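Local structure of mbGIPC protein (Monosiga brevicollis, 6X1X) at residues A[16-21]-A[71-76]; A[45-50]-A[84-89]; A[51-56]-A[67-72]. The protein probably binds the carboxyl-terminal peptides of partner proteins through this PDZ domain, one part of a longer GIPC-family signalling protein. All coordinates share one frame; numbering follows the deposited sequence.

Contact 1. Residues A[16-21]-A[71-76]; sequences PALGLT and RMLKEI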
# COMPACT_ATOMS: atom_id res chain seq x y z
N PRO A 16 4.03 11.57 -10.40
CA PRO A 16 4.52 11.87 -9.05
C PRO A 16 3.60 11.43 -7.93
O PRO A 16 4.03 11.47 -6.77
CB PRO A 16 4.67 13.40 -9.08
CG PRO A 16 3.67 13.85 -10.08
CD PRO A 16 3.71 12.79 -11.16
N ALA A 17 2.37 11.03 -8.22
CA ALA A 17 1.38 10.74 -7.18
C ALA A 17 0.74 9.38 -7.44
O ALA A 17 0.24 9.13 -8.55
CB ALA A 17 0.30 11.81 -7.14
N LEU A 18 0.71 8.54 -6.42
CA LEU A 18 0.11 7.22 -6.56
C LEU A 18 -1.37 7.19 -6.26
O LEU A 18 -2.05 6.25 -6.68
CB LEU A 18 0.80 6.23 -5.61
CG LEU A 18 2.26 5.95 -5.94
CD1 LEU A 18 2.94 5.26 -4.77
CD2 LEU A 18 2.38 5.10 -7.20
N GLY A 19 -1.89 8.18 -5.53
CA GLY A 19 -3.28 8.18 -5.11
C GLY A 19 -3.55 7.57 -3.75
O GLY A 19 -4.72 7.37 -3.41
N LEU A 20 -2.53 7.29 -2.96
CA LEU A 20 -2.71 6.66 -1.66
C LEU A 20 -2.76 7.69 -0.55
O LEU A 20 -1.97 8.63 -0.53
CB LEU A 20 -1.55 5.73 -1.35
CG LEU A 20 -1.41 4.50 -2.23
CD1 LEU A 20 -0.16 3.73 -1.86
CD2 LEU A 20 -2.65 3.61 -2.13
N THR A 21 -3.65 7.46 0.41
CA THR A 21 -3.57 8.09 1.72
C THR A 21 -3.27 6.99 2.73
O THR A 21 -4.02 6.02 2.81
CB THR A 21 -4.89 8.76 2.10
OG1 THR A 21 -5.22 9.74 1.11
CG2 THR A 21 -4.80 9.42 3.48
N ARG A 71 7.53 8.18 2.89
CA ARG A 71 8.82 8.60 2.35
C ARG A 71 9.35 7.59 1.34
O ARG A 71 9.85 7.97 0.27
CB ARG A 71 9.81 8.78 3.49
CG ARG A 71 11.23 8.98 3.03
CD ARG A 71 12.15 9.14 4.22
NE ARG A 71 13.55 9.05 3.83
CZ ARG A 71 14.55 9.03 4.71
NH1 ARG A 71 14.27 9.09 6.01
NH2 ARG A 71 15.80 8.91 4.30
N MET A 72 9.24 6.30 1.66
CA MET A 72 9.76 5.28 0.76
C MET A 72 9.02 5.27 -0.57
O MET A 72 9.64 5.12 -1.63
CB MET A 72 9.69 3.92 1.46
CG MET A 72 10.40 2.81 0.69
SD MET A 72 10.77 1.37 1.70
CE MET A 72 12.11 2.04 2.70
N LEU A 73 7.70 5.43 -0.54
CA LEU A 73 6.93 5.49 -1.79
C LEU A 73 7.21 6.78 -2.55
O LEU A 73 7.32 6.77 -3.78
CB LEU A 73 5.44 5.39 -1.46
CG LEU A 73 5.00 4.03 -0.93
CD1 LEU A 73 3.57 4.12 -0.41
CD2 LEU A 73 5.09 2.98 -2.02
N LYS A 74 7.34 7.89 -1.83
CA LYS A 74 7.58 9.19 -2.46
C LYS A 74 8.92 9.21 -3.18
O LYS A 74 9.04 9.80 -4.26
CB LYS A 74 7.55 10.25 -1.36
CG LYS A 74 7.78 11.67 -1.83
CD LYS A 74 7.72 12.65 -0.66
CE LYS A 74 6.37 12.63 0.02
NZ LYS A 74 6.35 13.56 1.20
N GLU A 75 9.93 8.56 -2.60
CA GLU A 75 11.28 8.61 -3.15
C GLU A 75 11.43 7.80 -4.43
O GLU A 75 12.35 8.06 -5.21
CB GLU A 75 12.31 8.16 -2.11
CG GLU A 75 12.51 9.23 -1.06
CD GLU A 75 13.37 8.80 0.13
OE1 GLU A 75 13.82 7.63 0.20
OE2 GLU A 75 13.59 9.66 1.01
N ILE A 76 10.55 6.83 -4.68
CA ILE A 76 10.64 6.01 -5.89
C ILE A 76 10.66 6.92 -7.12
O ILE A 76 9.75 7.75 -7.28
CB ILE A 76 9.48 5.01 -5.98
CG1 ILE A 76 9.57 4.01 -4.83
CG2 ILE A 76 9.48 4.32 -7.34
CD1 ILE A 76 8.34 3.16 -4.66
O HOH W 1 6.84 11.06 -6.51

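Contact 2. Residues A[45-50]-A[84-89]; sequences ANVAVG and MICVEP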
# COMPACT_ATOMS: atom_id res chain seq x y z
N ALA A 45 -5.49 -3.92 -9.45
CA ALA A 45 -6.61 -4.84 -9.26
C ALA A 45 -6.70 -5.37 -7.84
O ALA A 45 -7.81 -5.62 -7.35
CB ALA A 45 -6.50 -6.01 -10.23
N ASN A 46 -5.56 -5.57 -7.17
CA ASN A 46 -5.52 -6.33 -5.93
C ASN A 46 -5.05 -5.51 -4.73
O ASN A 46 -4.41 -6.05 -3.82
CB ASN A 46 -4.65 -7.58 -6.11
CG ASN A 46 -3.20 -7.25 -6.43
OD1 ASN A 46 -2.88 -6.18 -6.94
ND2 ASN A 46 -2.30 -8.19 -6.12
N VAL A 47 -5.37 -4.22 -4.68
CA VAL A 47 -5.10 -3.39 -3.51
C VAL A 47 -6.39 -2.69 -3.13
O VAL A 47 -7.15 -2.25 -4.00
CB VAL A 47 -3.96 -2.37 -3.76
CG1 VAL A 47 -4.38 -1.27 -4.72
CG2 VAL A 47 -3.50 -1.77 -2.45
N ALA A 48 -6.65 -2.58 -1.83
CA ALA A 48 -7.90 -2.01 -1.36
C ALA A 48 -7.68 -1.18 -0.11
O ALA A 48 -6.74 -1.41 0.66
CB ALA A 48 -8.93 -3.10 -1.04
N VAL A 49 -8.59 -0.22 0.10
CA VAL A 49 -8.64 0.49 1.37
C VAL A 49 -8.70 -0.51 2.50
O VAL A 49 -9.41 -1.52 2.43
CB VAL A 49 -9.86 1.43 1.39
CG1 VAL A 49 -10.11 1.96 2.79
CG2 VAL A 49 -9.66 2.58 0.41
N GLY A 50 -7.91 -0.26 3.54
CA GLY A 50 -7.82 -1.13 4.68
C GLY A 50 -6.61 -2.04 4.68
O GLY A 50 -6.21 -2.53 5.74
N MET A 84 5.08 -4.01 -3.76
CA MET A 84 4.58 -3.73 -2.43
C MET A 84 3.82 -4.96 -1.98
O MET A 84 3.02 -5.51 -2.74
CB MET A 84 3.66 -2.50 -2.49
CG MET A 84 3.19 -2.00 -1.15
SD MET A 84 2.45 -0.37 -1.34
CE MET A 84 1.10 -0.72 -2.46
N ILE A 85 4.12 -5.43 -0.78
CA ILE A 85 3.40 -6.54 -0.19
C ILE A 85 2.34 -5.95 0.72
O ILE A 85 2.66 -5.20 1.66
CB ILE A 85 4.33 -7.48 0.60
CG1 ILE A 85 5.46 -7.97 -0.30
CG2 ILE A 85 3.54 -8.64 1.16
CD1 ILE A 85 5.00 -8.77 -1.50
N CYS A 86 1.08 -6.25 0.42
CA CYS A 86 -0.05 -5.77 1.19
C CYS A 86 -0.71 -6.95 1.88
O CYS A 86 -0.72 -8.07 1.36
CB CYS A 86 -1.06 -5.06 0.28
SG CYS A 86 -0.40 -3.53 -0.44
N VAL A 87 -1.25 -6.71 3.07
CA VAL A 87 -1.91 -7.74 3.86
C VAL A 87 -3.32 -7.27 4.15
O VAL A 87 -3.53 -6.17 4.68
CB VAL A 87 -1.15 -8.04 5.16
CG1 VAL A 87 -1.85 -9.14 5.93
CG2 VAL A 87 0.29 -8.43 4.86
N GLU A 88 -4.29 -8.09 3.80
CA GLU A 88 -5.68 -7.73 4.03
C GLU A 88 -6.05 -8.01 5.49
O GLU A 88 -5.66 -9.04 6.04
CB GLU A 88 -6.59 -8.57 3.14
CG GLU A 88 -6.29 -8.46 1.67
CD GLU A 88 -7.41 -9.02 0.81
OE1 GLU A 88 -8.50 -9.27 1.36
OE2 GLU A 88 -7.19 -9.20 -0.40
N PRO A 89 -6.80 -7.12 6.13
CA PRO A 89 -7.31 -7.44 7.47
C PRO A 89 -8.41 -8.49 7.38
O PRO A 89 -9.02 -8.71 6.33
CB PRO A 89 -7.85 -6.10 7.96
CG PRO A 89 -8.24 -5.39 6.73
CD PRO A 89 -7.22 -5.79 5.68

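Contact 3. Residues A[51-56]-A[67-72]; sequences DHIAKI and FEVARM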
# COMPACT_ATOMS: atom_id res chain seq x y z
N ASP A 51 -6.00 -2.27 3.51
CA ASP A 51 -4.84 -3.15 3.45
C ASP A 51 -3.68 -2.53 4.22
O ASP A 51 -3.48 -1.31 4.22
CB ASP A 51 -4.42 -3.36 1.99
CG ASP A 51 -5.35 -4.27 1.22
OD1 ASP A 51 -6.21 -4.93 1.84
OD2 ASP A 51 -5.21 -4.34 -0.02
N HIS A 52 -2.92 -3.38 4.88
CA HIS A 52 -1.69 -2.95 5.53
C HIS A 52 -0.52 -3.12 4.56
O HIS A 52 -0.50 -4.03 3.73
CB HIS A 52 -1.46 -3.75 6.81
CG HIS A 52 -2.35 -3.33 7.95
ND1 HIS A 52 -3.63 -3.81 8.11
CD2 HIS A 52 -2.14 -2.45 8.96
CE1 HIS A 52 -4.17 -3.26 9.18
NE2 HIS A 52 -3.29 -2.43 9.71
N ILE A 53 0.45 -2.21 4.66
CA ILE A 53 1.63 -2.25 3.81
C ILE A 53 2.73 -2.94 4.59
O ILE A 53 3.30 -2.37 5.53
CB ILE A 53 2.03 -0.85 3.35
CG1 ILE A 53 0.89 -0.22 2.55
CG2 ILE A 53 3.31 -0.93 2.50
CD1 ILE A 53 1.10 1.24 2.20
N ALA A 54 3.05 -4.17 4.21
CA ALA A 54 4.03 -4.97 4.94
C ALA A 54 5.45 -4.75 4.45
O ALA A 54 6.38 -4.76 5.26
CB ALA A 54 3.67 -6.45 4.85
N LYS A 55 5.63 -4.59 3.14
CA LYS A 55 6.95 -4.42 2.55
C LYS A 55 6.83 -3.56 1.31
O LYS A 55 5.81 -3.56 0.62
CB LYS A 55 7.57 -5.75 2.11
CG LYS A 55 7.79 -6.76 3.21
CD LYS A 55 8.73 -7.88 2.79
CE LYS A 55 8.93 -8.85 3.94
NZ LYS A 55 9.81 -9.99 3.56
N ILE A 56 7.91 -2.84 1.00
CA ILE A 56 8.09 -2.19 -0.29
C ILE A 56 9.46 -2.60 -0.80
O ILE A 56 10.46 -2.46 -0.08
CB ILE A 56 8.01 -0.66 -0.17
CG1 ILE A 56 6.61 -0.22 0.22
CG2 ILE A 56 8.44 -0.01 -1.49
CD1 ILE A 56 6.57 1.22 0.72
N PHE A 67 4.73 8.05 8.11
CA PHE A 67 5.62 8.99 7.43
C PHE A 67 6.85 8.29 6.86
O PHE A 67 7.40 8.75 5.85
CB PHE A 67 5.97 10.20 8.30
CG PHE A 67 6.73 9.87 9.55
CD1 PHE A 67 8.11 9.75 9.53
CD2 PHE A 67 6.07 9.75 10.76
CE1 PHE A 67 8.80 9.47 10.70
CE2 PHE A 67 6.76 9.47 11.91
CZ PHE A 67 8.11 9.33 11.89
N GLU A 68 7.28 7.18 7.47
CA GLU A 68 8.42 6.43 6.94
C GLU A 68 8.04 5.65 5.69
O GLU A 68 8.80 5.61 4.71
CB GLU A 68 8.97 5.49 8.02
CG GLU A 68 9.47 6.24 9.24
CD GLU A 68 9.85 5.35 10.40
OE1 GLU A 68 9.12 4.38 10.70
OE2 GLU A 68 10.91 5.61 11.00
N VAL A 69 6.88 5.00 5.72
CA VAL A 69 6.38 4.28 4.55
C VAL A 69 6.11 5.26 3.42
O VAL A 69 6.44 5.00 2.25
CB VAL A 69 5.13 3.48 4.96
CG1 VAL A 69 4.53 2.78 3.75
CG2 VAL A 69 5.47 2.48 6.05
N ALA A 70 5.52 6.41 3.75
CA ALA A 70 5.23 7.42 2.73
C ALA A 70 6.51 7.91 2.09
O ALA A 70 6.56 8.08 0.87
CB ALA A 70 4.48 8.59 3.36
N ARG A 71 7.53 8.18 2.89
CA ARG A 71 8.82 8.60 2.35
C ARG A 71 9.35 7.59 1.34
O ARG A 71 9.85 7.97 0.27
CB ARG A 71 9.81 8.78 3.49
CG ARG A 71 11.23 8.98 3.03
CD ARG A 71 12.15 9.14 4.22
NE ARG A 71 13.55 9.05 3.83
CZ ARG A 71 14.55 9.03 4.71
NH1 ARG A 71 14.27 9.09 6.01
NH2 ARG A 71 15.80 8.91 4.30
N MET A 72 9.24 6.30 1.66
CA MET A 72 9.76 5.28 0.76
C MET A 72 9.02 5.27 -0.57
O MET A 72 9.64 5.12 -1.63
CB MET A 72 9.69 3.92 1.46
CG MET A 72 10.40 2.81 0.69
SD MET A 72 10.77 1.37 1.70
CE MET A 72 12.11 2.04 2.70

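Contact 1. Residues A[16-21]-A[71-76]
Leu18 and Leu73 bring their CA atoms to 8.5 Å from each other. The 16-21 segment is a loop that becomes a strand at Leu20. The 71-76 segment is the end of helix 66-75 and the turn that follows it. Three leucine side chains make the contact. Leu18 comes in across Leu73 at about a right angle. Its CD1 lies 4.2 Å from Leu73 CB and equally far from Leu73 CD2, so the methyl sits against the flank of the Leu73 side chain, between CB and CD2. Leu20 also crosses Leu73 at about a right angle, but the touch is methyl to methyl, with Leu20 CD1 4.0 Å from Leu73 CD1. The run Ala17-Leu18-Gly19-Leu20 matches the carboxylate-binding loop of PDZ domains. The three leucines are thus probably part of the hydrophobic pocket for the last side chain of a bound peptide. Gly19 bends the loop with a positive phi of 93°. Leu73 has CG beside its backbone N (chi1 -69°), and its two methyls divide between the two loop leucines. Phe82 of strand 81-87 touches both Leu18 and Leu73. At the outer end a water donates to Pro16 O at 2.9 Å and, weakly, to Lys74 O.

Contact 2. Residues A[45-50]-A[84-89]
The flat group here is the Gly50 carbonyl, and the puckered Pro89 ring lies over one of its faces. Pro89 CD and CG both stand off the carbonyl plane on that same side, so the oxygen does not meet the ring end-on. Gly50 O is 3.4 Å from Pro89 CD and 3.6 Å from Pro89 CG. The carbonyl carbon is a little farther off, with Gly50 C 3.9 Å from Pro89 CD. The touch is van der Waals packing of the ring on the carbonyl. Gly50 has a positive phi of 100°. A side chain there would run into the carbonyl oxygen of Val49.

The second touch is apolar. Val47 CG2 is 4.1 Å from Cys86 SG. The valine reaches it with CG2 anti to the backbone N and CG1 in the crowded position between N and the carbonyl carbon (chi1 71°). Cys86 turns SG to the side of its own backbone N. In the PDZ fold this contact joins the long connection between strands 31-35 and 52-56 to the last strand, 81-87, and the residues just after it. The chain directions from 47 to 50 and from 86 to 89 differ by 39°, and the two runs touch near both ends. Asp51 OD2 accepts a hydrogen bond from the backbone N of Ala48 and forms a salt bridge with Lys7. Lys7 also pairs with Glu88 OE2, and Asn46 ND2 bonds to Thr8 O in the neighbouring strand 6-12.

Contact 3. Residues A[51-56]-A[67-72]
Ile53, Ile56, Val69 and Met72 carry the contact, and all of its touches are van der Waals. Among the branched side chains, Val69 CG1 is the shared point. Ile53 CG2 and Ile53 CD1 both lie 4.1 Å from Val69 CG1. Ile56 CD1 meets the same methyl, 4.0 Å from Val69 CG1. Both isoleucines cross the valine obliquely. Val69 holds CG1 anti to its backbone N (chi1 177°), and this branch is the one that meets the strand. Ile56 CD1 also rests 4.1 Å from the backbone oxygen Val69 O.

The methionine makes the second group of apolar touches. Met72 and Ile56 run alongside each other in opposite directions. Met72 SD is 3.9 Å from Ile56 CB, and Met72 CG is 4.1 Å from Ile56 CG2. The methionine then bends at its last torsion (chi3 -73°). An alanine in place of Ile56 lacks CG1, CG2 and CD1, which would probably open a gap beside Val69 CG1 and leave Met72 CG without these neighbours.

Backbone hydrogen bonds shape both sides. In the helix Arg71 N bonds to Phe67 O and Met72 N to Glu68 O; in the sheet Ala54 bonds with Ile85. Ala54 and Lys55 both face Ile85 in a classic beta bulge. The bulge probably lets Ile53 and Ile56, three residues apart, both face the helix. Val69 and Met72 have the same spacing, just under one turn of helix.

Strand 52-56 and helix 67-72 have axes 10.0 Å apart at an angle of 37°. The contact packs helix 66-75, the one that flanks the peptide groove in PDZ domains, on the antiparallel sheet. Ile22 of strand 20-23 touches both Ile53 and Val69, and Met84 of strand 81-87 lies against Ile53.

Contacts 1 and 3 use overlapping parts of helix 66-75 and share Arg71 and Met72. Their centres are 9 Å apart, and they meet where Leu73 CD2 packs on Ile56 CD1 at 3.6 Å. One helix thus faces the 16-21 loop and strand 52-56 at once. In PDZ domains the peptide groove runs between this helix and strand 20-23, so contact 1 probably lies at the groove's carboxylate end. Contact 3 packs the same helix on the core. Contacts 2 and 3 join through neighbouring strands, with Ile85 O 2.8 Å from Ala54 N, a probable hydrogen bond. Contact 2 is farther from the likely peptide pocket, its centre 15 Å from that of contact 1.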